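Side-chain contacts in alpha-galacturonidase (Bacillus subtilis, PDB 3FEF), which hydrolyses alpha-1,4-linked galacturonides, releasing galacturonate, as a homotetrameric family 4 glycosidase that needs NAD+ and manganese: residues 280-283 against 289-292; 120-125 against 146-151; 114-119 against 412-417; 343-348 against 371-376. All coordinates share one frame; numbering follows the deposited sequence.

Contact 1. Residues 280-283 against 289-292; sequences PYLK and KFHL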
loop_
_atom_site.group_PDB
_atom_site.type_symbol
_atom_site.label_atom_id
_atom_site.label_comp_id
_atom_site.label_asym_id
_atom_site.label_seq_id
_atom_site.Cartn_x
_atom_site.Cartn_y
_atom_site.Cartn_z
ATOM N N PRO A 280 17.066 -16.001 28.787
ATOM C CA PRO A 280 17.300 -16.305 30.197
ATOM C C PRO A 280 17.241 -15.051 31.055
ATOM O O PRO A 280 17.283 -15.143 32.283
ATOM C CB PRO A 280 18.732 -16.853 30.210
ATOM C CG PRO A 280 19.371 -16.323 28.946
ATOM C CD PRO A 280 18.257 -16.239 27.949
ATOM N N TYR A 281 17.118 -13.893 30.410
ATOM C CA TYR A 281 17.353 -12.601 31.073
ATOM C C TYR A 281 16.576 -12.348 32.359
ATOM O O TYR A 281 17.163 -12.029 33.393
ATOM C CB TYR A 281 17.061 -11.451 30.110
ATOM C CG TYR A 281 17.640 -11.657 28.729
ATOM C CD1 TYR A 281 18.995 -11.960 28.556
ATOM C CD2 TYR A 281 16.841 -11.559 27.600
ATOM C CE1 TYR A 281 19.529 -12.136 27.296
ATOM C CE2 TYR A 281 17.372 -11.744 26.329
ATOM C CZ TYR A 281 18.712 -12.025 26.185
ATOM O OH TYR A 281 19.238 -12.214 24.926
ATOM N N LEU A 282 15.258 -12.459 32.280
ATOM C CA LEU A 282 14.376 -12.034 33.367
ATOM C C LEU A 282 14.439 -12.975 34.562
ATOM O O LEU A 282 14.100 -12.591 35.674
ATOM C CB LEU A 282 12.934 -11.923 32.870
ATOM C CG LEU A 282 12.639 -10.728 31.964
ATOM C CD1 LEU A 282 11.181 -10.765 31.485
ATOM C CD2 LEU A 282 12.939 -9.428 32.709
ATOM N N LYS A 283 14.885 -14.203 34.328
ATOM C CA LYS A 283 14.974 -15.186 35.399
ATOM C C LYS A 283 16.346 -15.230 36.049
ATOM O O LYS A 283 16.494 -15.790 37.114
ATOM C CB LYS A 283 14.562 -16.571 34.890
ATOM C CG LYS A 283 13.098 -16.588 34.450
ATOM C CD LYS A 283 12.680 -17.884 33.784
ATOM C CE LYS A 283 11.164 -18.060 33.894
ATOM N NZ LYS A 283 10.729 -19.450 33.524
ATOM N N LYS A 289 23.507 -9.183 34.637
ATOM C CA LYS A 289 24.016 -7.899 35.141
ATOM C C LYS A 289 23.087 -6.690 34.979
ATOM O O LYS A 289 23.526 -5.597 34.632
ATOM C CB LYS A 289 25.417 -7.605 34.588
ATOM C CG LYS A 289 26.414 -8.747 34.841
ATOM C CD LYS A 289 27.851 -8.237 34.811
ATOM C CE LYS A 289 28.843 -9.297 35.271
ATOM N NZ LYS A 289 30.092 -8.630 35.755
ATOM N N PHE A 290 21.813 -6.879 35.289
ATOM C CA PHE A 290 20.876 -5.756 35.361
ATOM C C PHE A 290 19.890 -6.104 36.463
ATOM O O PHE A 290 20.028 -7.148 37.077
ATOM C CB PHE A 290 20.174 -5.534 34.009
ATOM C CG PHE A 290 19.159 -6.598 33.671
ATOM C CD1 PHE A 290 19.563 -7.846 33.255
ATOM C CD2 PHE A 290 17.790 -6.336 33.772
ATOM C CE1 PHE A 290 18.621 -8.822 32.940
ATOM C CE2 PHE A 290 16.849 -7.312 33.476
ATOM C CZ PHE A 290 17.268 -8.558 33.067
ATOM N N HIS A 291 18.905 -5.255 36.722
ATOM C CA HIS A 291 17.961 -5.505 37.807
ATOM C C HIS A 291 16.507 -5.482 37.353
ATOM O O HIS A 291 16.167 -4.916 36.312
ATOM C CB HIS A 291 18.078 -4.428 38.888
ATOM C CG HIS A 291 19.479 -4.134 39.315
ATOM N ND1 HIS A 291 20.045 -4.701 40.434
ATOM C CD2 HIS A 291 20.418 -3.305 38.792
ATOM C CE1 HIS A 291 21.281 -4.244 40.577
ATOM N NE2 HIS A 291 21.528 -3.388 39.600
ATOM N N LEU A 292 15.641 -6.066 38.175
ATOM C CA LEU A 292 14.224 -5.847 38.034
ATOM C C LEU A 292 13.933 -4.615 38.874
ATOM O O LEU A 292 14.725 -4.259 39.728
ATOM C CB LEU A 292 13.452 -7.043 38.570
ATOM C CG LEU A 292 13.898 -8.437 38.138
ATOM C CD1 LEU A 292 13.012 -9.461 38.816
ATOM C CD2 LEU A 292 13.852 -8.611 36.609
#
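Phe290 drives the far end of its ring against the backbone of Tyr281: CZ lies 3.5 Å from Tyr281 O and CE1 3.6 Å from the same oxygen. The carbonyl carbon and oxygen sit at the ring's edge, near its plane, so the rim carbons rather than a face do the touching, and the oxygen probably finds the slightly positive ring hydrogens favourable. A chi1 of 72° places CG between the backbone N and the carbonyl carbon of Phe290, and that sends the ring across to the turn. Tyr281 CB adds an apolar touch, 4.1 Å from Phe290 CZ. Both segments belong to the irregular loop joining helix 270-273 to helix 295-314 in the C-terminal domain; within it, residues 280-283 form a turn closed by Lys283 N to Pro280 O (3.3 Å). Were Phe290 replaced by alanine, the Tyr281 carbonyl and CB would probably lose their ring neighbour and a gap would open between the two arms of the loop. Further along, Leu282 and Leu292 cross obliquely, their CD2 methyls 4.1 Å apart. The phenol of Tyr281 extends to Asp257 and to Arg425 of the second subunit, both hydrogen-bonded to its OH.

Contact 2. Residues 120-125 against 146-151; sequences LRAVPI and TNPMSV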
loop_
_atom_site.group_PDB
_atom_site.type_symbol
_atom_site.label_atom_id
_atom_site.label_comp_id
_atom_site.label_asym_id
_atom_site.label_seq_id
_atom_site.Cartn_x
_atom_site.Cartn_y
_atom_site.Cartn_z
ATOM N N LEU A 120 -4.392 -1.088 29.083
ATOM C CA LEU A 120 -5.833 -1.179 29.156
ATOM C C LEU A 120 -6.390 -0.068 30.060
ATOM O O LEU A 120 -7.312 0.641 29.704
ATOM C CB LEU A 120 -6.160 -2.532 29.740
ATOM C CG LEU A 120 -7.259 -3.364 29.139
ATOM C CD1 LEU A 120 -7.346 -3.159 27.626
ATOM C CD2 LEU A 120 -6.942 -4.817 29.503
ATOM N N ARG A 121 -5.817 0.068 31.241
ATOM C CA ARG A 121 -6.184 1.112 32.199
ATOM C C ARG A 121 -5.967 2.526 31.630
ATOM O O ARG A 121 -6.723 3.453 31.904
ATOM C CB ARG A 121 -5.322 0.908 33.446
ATOM C CG ARG A 121 -5.830 1.494 34.739
ATOM C CD ARG A 121 -5.259 0.727 35.968
ATOM N NE ARG A 121 -3.809 0.869 36.121
ATOM C CZ ARG A 121 -2.957 -0.153 36.165
ATOM N NH1 ARG A 121 -3.407 -1.392 36.095
ATOM N NH2 ARG A 121 -1.655 0.056 36.304
ATOM N N ALA A 122 -4.921 2.704 30.840
ATOM C CA ALA A 122 -4.584 4.050 30.352
ATOM C C ALA A 122 -5.495 4.511 29.217
ATOM O O ALA A 122 -5.668 5.705 29.004
ATOM C CB ALA A 122 -3.109 4.102 29.899
ATOM N N VAL A 123 -6.071 3.561 28.481
ATOM C CA VAL A 123 -6.854 3.910 27.312
ATOM C C VAL A 123 -7.927 4.966 27.596
ATOM O O VAL A 123 -8.000 5.979 26.901
ATOM C CB VAL A 123 -7.444 2.655 26.610
ATOM C CG1 VAL A 123 -8.428 3.062 25.492
ATOM C CG2 VAL A 123 -6.308 1.807 26.027
ATOM N N PRO A 124 -8.790 4.731 28.594
ATOM C CA PRO A 124 -9.860 5.737 28.750
ATOM C C PRO A 124 -9.359 7.055 29.345
ATOM O O PRO A 124 -9.987 8.092 29.158
ATOM C CB PRO A 124 -10.900 5.044 29.655
ATOM C CG PRO A 124 -10.162 3.901 30.316
ATOM C CD PRO A 124 -9.000 3.520 29.412
ATOM N N ILE A 125 -8.223 7.033 30.033
ATOM C CA ILE A 125 -7.610 8.281 30.488
ATOM C C ILE A 125 -7.148 9.131 29.296
ATOM O O ILE A 125 -7.325 10.346 29.278
ATOM C CB ILE A 125 -6.436 8.016 31.449
ATOM C CG1 ILE A 125 -6.930 7.264 32.689
ATOM C CG2 ILE A 125 -5.771 9.326 31.860
ATOM C CD1 ILE A 125 -5.840 7.007 33.730
ATOM N N THR A 146 4.170 9.585 28.968
ATOM C CA THR A 146 3.577 8.490 29.743
ATOM C C THR A 146 3.751 7.112 29.081
ATOM O O THR A 146 3.674 6.999 27.864
ATOM C CB THR A 146 2.064 8.707 29.935
ATOM O OG1 THR A 146 1.802 10.025 30.445
ATOM C CG2 THR A 146 1.513 7.672 30.883
ATOM N N ASN A 147 3.967 6.078 29.894
ATOM C CA ASN A 147 3.983 4.693 29.440
ATOM C C ASN A 147 2.668 3.987 29.796
ATOM O O ASN A 147 2.061 4.305 30.826
ATOM C CB ASN A 147 5.139 3.961 30.106
ATOM C CG ASN A 147 6.480 4.475 29.646
ATOM O OD1 ASN A 147 6.692 4.695 28.459
ATOM N ND2 ASN A 147 7.391 4.675 30.577
ATOM N N PRO A 148 2.236 3.001 28.987
ATOM C CA PRO A 148 2.869 2.401 27.791
ATOM C C PRO A 148 2.756 3.319 26.577
ATOM O O PRO A 148 1.657 3.618 26.105
ATOM C CB PRO A 148 2.072 1.119 27.569
ATOM C CG PRO A 148 0.735 1.394 28.162
ATOM C CD PRO A 148 0.971 2.328 29.334
HETATM N N MSE A 149 3.909 3.750 26.093
HETATM C CA MSE A 149 4.028 4.840 25.131
HETATM C C MSE A 149 3.228 4.623 23.841
HETATM O O MSE A 149 2.483 5.493 23.410
HETATM C CB MSE A 149 5.490 4.993 24.771
HETATM C CG MSE A 149 5.698 5.916 23.611
HETATM SE SE MSE A 149 6.117 7.645 24.323
HETATM C CE MSE A 149 7.979 7.423 24.554
ATOM N N SER A 150 3.402 3.454 23.239
ATOM C CA SER A 150 2.768 3.125 21.977
ATOM C C SER A 150 1.242 3.081 22.060
ATOM O O SER A 150 0.559 3.518 21.149
ATOM C CB SER A 150 3.320 1.799 21.465
ATOM O OG SER A 150 4.738 1.872 21.360
ATOM N N VAL A 151 0.710 2.565 23.154
ATOM C CA VAL A 151 -0.724 2.536 23.341
ATOM C C VAL A 151 -1.307 3.916 23.621
ATOM O O VAL A 151 -2.258 4.315 22.971
ATOM C CB VAL A 151 -1.121 1.557 24.481
ATOM C CG1 VAL A 151 -2.592 1.777 24.876
ATOM C CG2 VAL A 151 -0.849 0.079 24.038
#
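Val123 and Val151 meet through one methyl each, CG2 of Val123 lying 3.9 Å from CG1 of Val151. The two side chains cross at about a right angle, and this pair of methyls is their nearest approach. Their conformations are nearly the same but are used differently. In Val123 (chi1 172°) the touching CG2 is the branch opposite the carbonyl carbon, beside its own backbone N; in Val151 (chi1 167°) the touching CG1 is opposite the backbone N instead. One rotamer thus offers a different branch on each side, consistent with the CB of Val151 pointing toward the partner helix and that of Val123 not doing so.

Beside this pair, Ala122 CB faces Pro148 CD at 4.5 Å, a looser touch between a methyl and a ring carbon. Pro148, preceded by a cis peptide bond, stands at the N-cap position of helix 149-159. On the other side, helix 112-136 is kinked at Pro124, whose N has no bond to the preceding turn, and Val123 N makes only a weak 3.4 Å bond to Leu120 O.

Asn147, which by similarity binds substrate, immediately precedes Pro148, whose side chain lies about 10 Å from the bound magnesium. The contact joins the helices before and after strand 141-144, consecutive crossover helices of the Rossmann-type parallel sheet.

Contact 3. Residues 114-119 against 412-417; sequences GGIIRG and FQAFLN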
loop_
_atom_site.group_PDB
_atom_site.type_symbol
_atom_site.label_atom_id
_atom_site.label_comp_id
_atom_site.label_asym_id
_atom_site.label_seq_id
_atom_site.Cartn_x
_atom_site.Cartn_y
_atom_site.Cartn_z
ATOM N N GLY A 114 1.879 -6.978 32.694
ATOM C CA GLY A 114 1.711 -5.648 33.284
ATOM C C GLY A 114 1.547 -4.541 32.267
ATOM O O GLY A 114 0.756 -3.604 32.464
ATOM N N GLY A 115 2.315 -4.618 31.189
ATOM C CA GLY A 115 2.209 -3.636 30.131
ATOM C C GLY A 115 0.808 -3.642 29.531
ATOM O O GLY A 115 0.210 -2.592 29.344
ATOM N N ILE A 116 0.280 -4.830 29.250
ATOM C CA ILE A 116 -1.046 -4.980 28.657
ATOM C C ILE A 116 -2.151 -4.455 29.577
ATOM O O ILE A 116 -2.993 -3.665 29.158
ATOM C CB ILE A 116 -1.351 -6.457 28.354
ATOM C CG1 ILE A 116 -0.241 -7.073 27.485
ATOM C CG2 ILE A 116 -2.765 -6.609 27.760
ATOM C CD1 ILE A 116 -0.497 -7.097 26.001
ATOM N N ILE A 117 -2.146 -4.908 30.828
ATOM C CA ILE A 117 -3.136 -4.476 31.799
ATOM C C ILE A 117 -3.021 -2.969 31.987
ATOM O O ILE A 117 -4.025 -2.253 31.972
ATOM C CB ILE A 117 -2.965 -5.216 33.164
ATOM C CG1 ILE A 117 -3.186 -6.713 32.968
ATOM C CG2 ILE A 117 -3.949 -4.682 34.211
ATOM C CD1 ILE A 117 -4.591 -7.064 32.485
ATOM N N ARG A 118 -1.790 -2.480 32.123
ATOM C CA ARG A 118 -1.581 -1.044 32.297
ATOM C C ARG A 118 -2.108 -0.235 31.105
ATOM O O ARG A 118 -2.786 0.784 31.275
ATOM C CB ARG A 118 -0.101 -0.746 32.552
ATOM C CG ARG A 118 0.214 0.702 32.898
ATOM C CD ARG A 118 1.729 0.835 33.030
ATOM N NE ARG A 118 2.198 2.211 33.033
ATOM C CZ ARG A 118 2.899 2.743 34.028
ATOM N NH1 ARG A 118 3.198 1.995 35.081
ATOM N NH2 ARG A 118 3.299 4.011 33.963
ATOM N N GLY A 119 -1.804 -0.699 29.899
ATOM C CA GLY A 119 -2.284 -0.008 28.712
ATOM C C GLY A 119 -3.795 0.048 28.767
ATOM O O GLY A 119 -4.421 1.086 28.535
ATOM N N PHE A 412 -7.679 -10.037 25.968
ATOM C CA PHE A 412 -7.142 -11.342 26.355
ATOM C C PHE A 412 -6.354 -11.997 25.212
ATOM O O PHE A 412 -5.347 -12.664 25.444
ATOM C CB PHE A 412 -8.261 -12.274 26.852
ATOM C CG PHE A 412 -7.751 -13.579 27.404
ATOM C CD1 PHE A 412 -6.719 -13.591 28.339
ATOM C CD2 PHE A 412 -8.267 -14.779 26.965
ATOM C CE1 PHE A 412 -6.235 -14.769 28.838
ATOM C CE2 PHE A 412 -7.788 -15.972 27.457
ATOM C CZ PHE A 412 -6.771 -15.970 28.401
ATOM N N GLN A 413 -6.820 -11.807 23.978
ATOM C CA GLN A 413 -6.068 -12.248 22.799
ATOM C C GLN A 413 -4.681 -11.621 22.763
ATOM O O GLN A 413 -3.694 -12.311 22.535
ATOM C CB GLN A 413 -6.824 -11.917 21.516
ATOM C CG GLN A 413 -8.198 -12.567 21.464
ATOM C CD GLN A 413 -8.087 -14.072 21.540
ATOM O OE1 GLN A 413 -8.823 -14.730 22.281
ATOM N NE2 GLN A 413 -7.144 -14.626 20.792
ATOM N N ALA A 414 -4.599 -10.317 22.994
ATOM C CA ALA A 414 -3.293 -9.668 23.049
ATOM C C ALA A 414 -2.481 -10.276 24.202
ATOM O O ALA A 414 -1.337 -10.704 24.016
ATOM C CB ALA A 414 -3.453 -8.153 23.216
ATOM N N PHE A 415 -3.088 -10.321 25.385
ATOM C CA PHE A 415 -2.475 -10.960 26.543
ATOM C C PHE A 415 -1.867 -12.311 26.189
ATOM O O PHE A 415 -0.705 -12.580 26.536
ATOM C CB PHE A 415 -3.507 -11.105 27.668
ATOM C CG PHE A 415 -2.912 -11.420 29.033
ATOM C CD1 PHE A 415 -2.825 -12.731 29.485
ATOM C CD2 PHE A 415 -2.486 -10.393 29.877
ATOM C CE1 PHE A 415 -2.311 -13.027 30.759
ATOM C CE2 PHE A 415 -1.958 -10.668 31.141
ATOM C CZ PHE A 415 -1.877 -11.991 31.591
ATOM N N LEU A 416 -2.649 -13.158 25.508
ATOM C CA LEU A 416 -2.168 -14.474 25.076
ATOM C C LEU A 416 -1.040 -14.426 24.040
ATOM O O LEU A 416 -0.218 -15.338 23.948
ATOM C CB LEU A 416 -3.328 -15.298 24.483
ATOM C CG LEU A 416 -4.427 -15.835 25.405
ATOM C CD1 LEU A 416 -5.434 -16.679 24.601
ATOM C CD2 LEU A 416 -3.793 -16.650 26.522
ATOM N N ASN A 417 -1.039 -13.393 23.212
ATOM C CA ASN A 417 -0.043 -13.266 22.162
ATOM C C ASN A 417 1.277 -12.638 22.660
ATOM O O ASN A 417 2.226 -12.454 21.884
ATOM C CB ASN A 417 -0.642 -12.427 21.030
ATOM C CG ASN A 417 0.079 -12.613 19.711
ATOM O OD1 ASN A 417 0.507 -13.714 19.375
ATOM N ND2 ASN A 417 0.187 -11.542 18.941
#
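Ile116 carries nearly all of this contact, reaching from helix 112-136 onto the backbone and side chains of helix 408-417. Its CD1 is the tight point: it lies 4.2 Å from Ala414 CB and equally far from Ala414 C and Phe415 N, consistent with the small Ala414 letting the methyl come up to the helix backbone. The other branch, CG2, points opposite the backbone N (chi1 -54°) and meets the Phe415 ring at its edge, near the ring plane, 4.3 Å from CD2. A chi2 of -96° is well off a staggered value and is the turn that brings CD1 onto the Ala414 backbone. The CA atoms of Ile116 and Phe415 are 6.5 Å apart.

Away from this point the fit slackens. Ile117 CG1 stays 4.5 Å from Phe415 CE2, its side chain packing instead on Phe432 and Met435 of helix 425-435. The partly exposed side of helix 408-417 carries Phe412 and Leu416, where Leu416 CG rests over one face of the Phe412 ring, 3.8 Å above its plane. The contact is wholly apolar, with no hydrogen bond across it, and joins a helix of the Rossmann-type domain to the C-terminal domain.

Contact 4. Residues 343-348 against 371-376; sequences TNVNMP and NRVQPI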
loop_
_atom_site.group_PDB
_atom_site.type_symbol
_atom_site.label_atom_id
_atom_site.label_comp_id
_atom_site.label_asym_id
_atom_site.label_seq_id
_atom_site.Cartn_x
_atom_site.Cartn_y
_atom_site.Cartn_z
ATOM N N THR A 343 15.746 14.676 16.098
ATOM C CA THR A 343 15.840 13.831 17.303
ATOM C C THR A 343 14.813 12.703 17.210
ATOM O O THR A 343 13.970 12.706 16.312
ATOM C CB THR A 343 15.702 14.657 18.623
ATOM O OG1 THR A 343 16.052 13.848 19.753
ATOM C CG2 THR A 343 14.296 15.165 18.803
ATOM N N ASN A 344 14.908 11.705 18.080
ATOM C CA ASN A 344 14.050 10.532 17.918
ATOM C C ASN A 344 12.746 10.760 18.653
ATOM O O ASN A 344 12.749 11.262 19.787
ATOM C CB ASN A 344 14.721 9.250 18.432
ATOM C CG ASN A 344 15.208 9.382 19.868
ATOM O OD1 ASN A 344 16.102 10.186 20.166
ATOM N ND2 ASN A 344 14.624 8.591 20.767
ATOM N N VAL A 345 11.640 10.386 18.010
ATOM C CA VAL A 345 10.337 10.530 18.608
ATOM C C VAL A 345 9.381 9.421 18.174
ATOM O O VAL A 345 9.609 8.712 17.195
ATOM C CB VAL A 345 9.692 11.873 18.215
ATOM C CG1 VAL A 345 10.618 13.042 18.541
ATOM C CG2 VAL A 345 9.352 11.874 16.753
ATOM N N ASN A 346 8.277 9.322 18.900
ATOM C CA ASN A 346 7.245 8.367 18.613
ATOM C C ASN A 346 6.086 9.032 17.866
ATOM O O ASN A 346 5.528 10.013 18.331
ATOM C CB ASN A 346 6.773 7.724 19.924
ATOM C CG ASN A 346 7.775 6.731 20.470
ATOM O OD1 ASN A 346 7.582 5.527 20.331
ATOM N ND2 ASN A 346 8.870 7.224 21.070
HETATM N N MSE A 347 5.722 8.460 16.726
HETATM C CA MSE A 347 4.659 8.977 15.889
HETATM C C MSE A 347 4.042 7.872 15.038
HETATM O O MSE A 347 4.679 6.864 14.778
HETATM C CB MSE A 347 5.241 9.998 14.926
HETATM C CG MSE A 347 5.554 11.290 15.597
HETATM SE SE MSE A 347 5.974 12.576 14.237
HETATM C CE MSE A 347 4.156 13.306 14.114
ATOM N N PRO A 348 2.822 8.101 14.546
ATOM C CA PRO A 348 2.190 7.148 13.626
ATOM C C PRO A 348 3.100 6.818 12.437
ATOM O O PRO A 348 3.695 7.714 11.831
ATOM C CB PRO A 348 0.946 7.890 13.125
ATOM C CG PRO A 348 0.651 8.996 14.206
ATOM C CD PRO A 348 2.056 9.356 14.708
ATOM N N ASN A 371 6.261 24.390 14.042
ATOM C CA ASN A 371 4.956 23.762 13.862
ATOM C C ASN A 371 5.018 22.547 12.923
ATOM O O ASN A 371 4.061 22.301 12.191
ATOM C CB ASN A 371 3.937 24.776 13.303
ATOM C CG ASN A 371 2.485 24.266 13.365
ATOM O OD1 ASN A 371 2.070 23.653 14.345
ATOM N ND2 ASN A 371 1.711 24.543 12.325
ATOM N N ARG A 372 6.128 21.800 12.954
ATOM C CA ARG A 372 6.329 20.648 12.056
ATOM C C ARG A 372 7.113 19.568 12.755
ATOM O O ARG A 372 8.218 19.828 13.233
ATOM C CB ARG A 372 7.154 21.051 10.818
ATOM C CG ARG A 372 6.419 21.096 9.530
ATOM C CD ARG A 372 6.522 22.491 8.915
ATOM N NE ARG A 372 7.767 22.787 8.216
ATOM C CZ ARG A 372 8.308 24.009 8.143
ATOM N NH1 ARG A 372 7.744 25.050 8.770
ATOM N NH2 ARG A 372 9.422 24.197 7.445
ATOM N N VAL A 373 6.569 18.353 12.783
ATOM C CA VAL A 373 7.372 17.189 13.156
ATOM C C VAL A 373 7.283 16.193 12.005
ATOM O O VAL A 373 6.215 15.710 11.696
ATOM C CB VAL A 373 6.846 16.524 14.452
ATOM C CG1 VAL A 373 7.626 15.217 14.759
ATOM C CG2 VAL A 373 6.904 17.510 15.613
ATOM N N GLN A 374 8.402 15.889 11.369
ATOM C CA GLN A 374 8.381 15.154 10.137
ATOM C C GLN A 374 9.334 13.965 10.229
ATOM O O GLN A 374 10.562 14.117 10.255
ATOM C CB GLN A 374 8.758 16.068 8.977
ATOM C CG GLN A 374 7.935 17.358 8.899
ATOM C CD GLN A 374 8.309 18.216 7.695
ATOM O OE1 GLN A 374 9.372 18.807 7.655
ATOM N NE2 GLN A 374 7.437 18.266 6.709
ATOM N N PRO A 375 8.759 12.770 10.289
ATOM C CA PRO A 375 9.562 11.558 10.420
ATOM C C PRO A 375 10.536 11.408 9.243
ATOM O O PRO A 375 10.249 11.815 8.115
ATOM C CB PRO A 375 8.520 10.430 10.427
ATOM C CG PRO A 375 7.229 11.087 10.952
ATOM C CD PRO A 375 7.305 12.530 10.397
ATOM N N ILE A 376 11.689 10.848 9.541
ATOM C CA ILE A 376 12.717 10.569 8.566
ATOM C C ILE A 376 12.651 9.072 8.223
ATOM O O ILE A 376 12.589 8.231 9.114
ATOM C CB ILE A 376 14.088 10.954 9.172
ATOM C CG1 ILE A 376 14.182 12.486 9.276
ATOM C CG2 ILE A 376 15.240 10.378 8.358
ATOM C CD1 ILE A 376 15.304 13.006 10.151
#
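The puckered ring of Pro375 is the one ring to take part, and it receives the selenium of Met347 on its CG and CD corner: SE lies 3.8 Å from Pro375 CG and 4.1 Å from CD. The one planar group touched is the Val373 peptide, whose O lies 4.0 Å from Met347 CE. No aromatic ring stacks across the contact, and the amide ends of Asn344, Asn346 and Gln374 are turned to other partners.

The segments hold strands 341-348 and 372-375 of a three-stranded antiparallel sheet in the C-terminal domain, outermost within this chain, with strand 361-369 between them; the backbone of Pro375 also bonds to the third subunit. The short axes stand at 84° to one another and approach to 8.7 Å, consistent with a strongly twisted or curled sheet, which would let side chains of these non-adjacent strands meet; no hydrogen bond links them. Gln374, whose CB points away from strand 341-348, hydrogen-bonds Asn200 of the third subunit.

Met347, present as selenomethionine, does most of the reaching. Its CG stands opposite the carbonyl carbon (chi1 -75°), carrying SE over to Val373 and Pro375, and the bend at chi3, 94°, swings CE along Val373. The side chains of Met347 and Pro375 cross at about a right angle. The separation of Met347 SE from Val373 CG1, 3.2 Å, is shorter than expected for such a pair, and its exact value is doubtful. Val373 also uses that same methyl on its other neighbour, CG1 lying 4.3 Å from Val345 CG2.

All touching residues of contacts 2 and 3 are buried, while contacts 1 and 4 each include a partly exposed one; contact 2 lies nearest the chain's centre (about 12 Å between centres) and contact 1 farthest (about 20 Å). Contacts 2 and 3 share helix 112-136 and touch, Arg118 NE probably bonding to Asn147 O. Contact 2 stays within the Rossmann-type domain, while contact 3 ties it to the C-terminal one, which holds contacts 1 and 4. Met149 of contact 2 packs on Asn346 of contact 4. Contact 1 sets a ring edge against a carbonyl, whereas contact 4 packs a selenomethionine against valine and proline side chains. The second subunit borders contacts 1 and 3, the third contact 4.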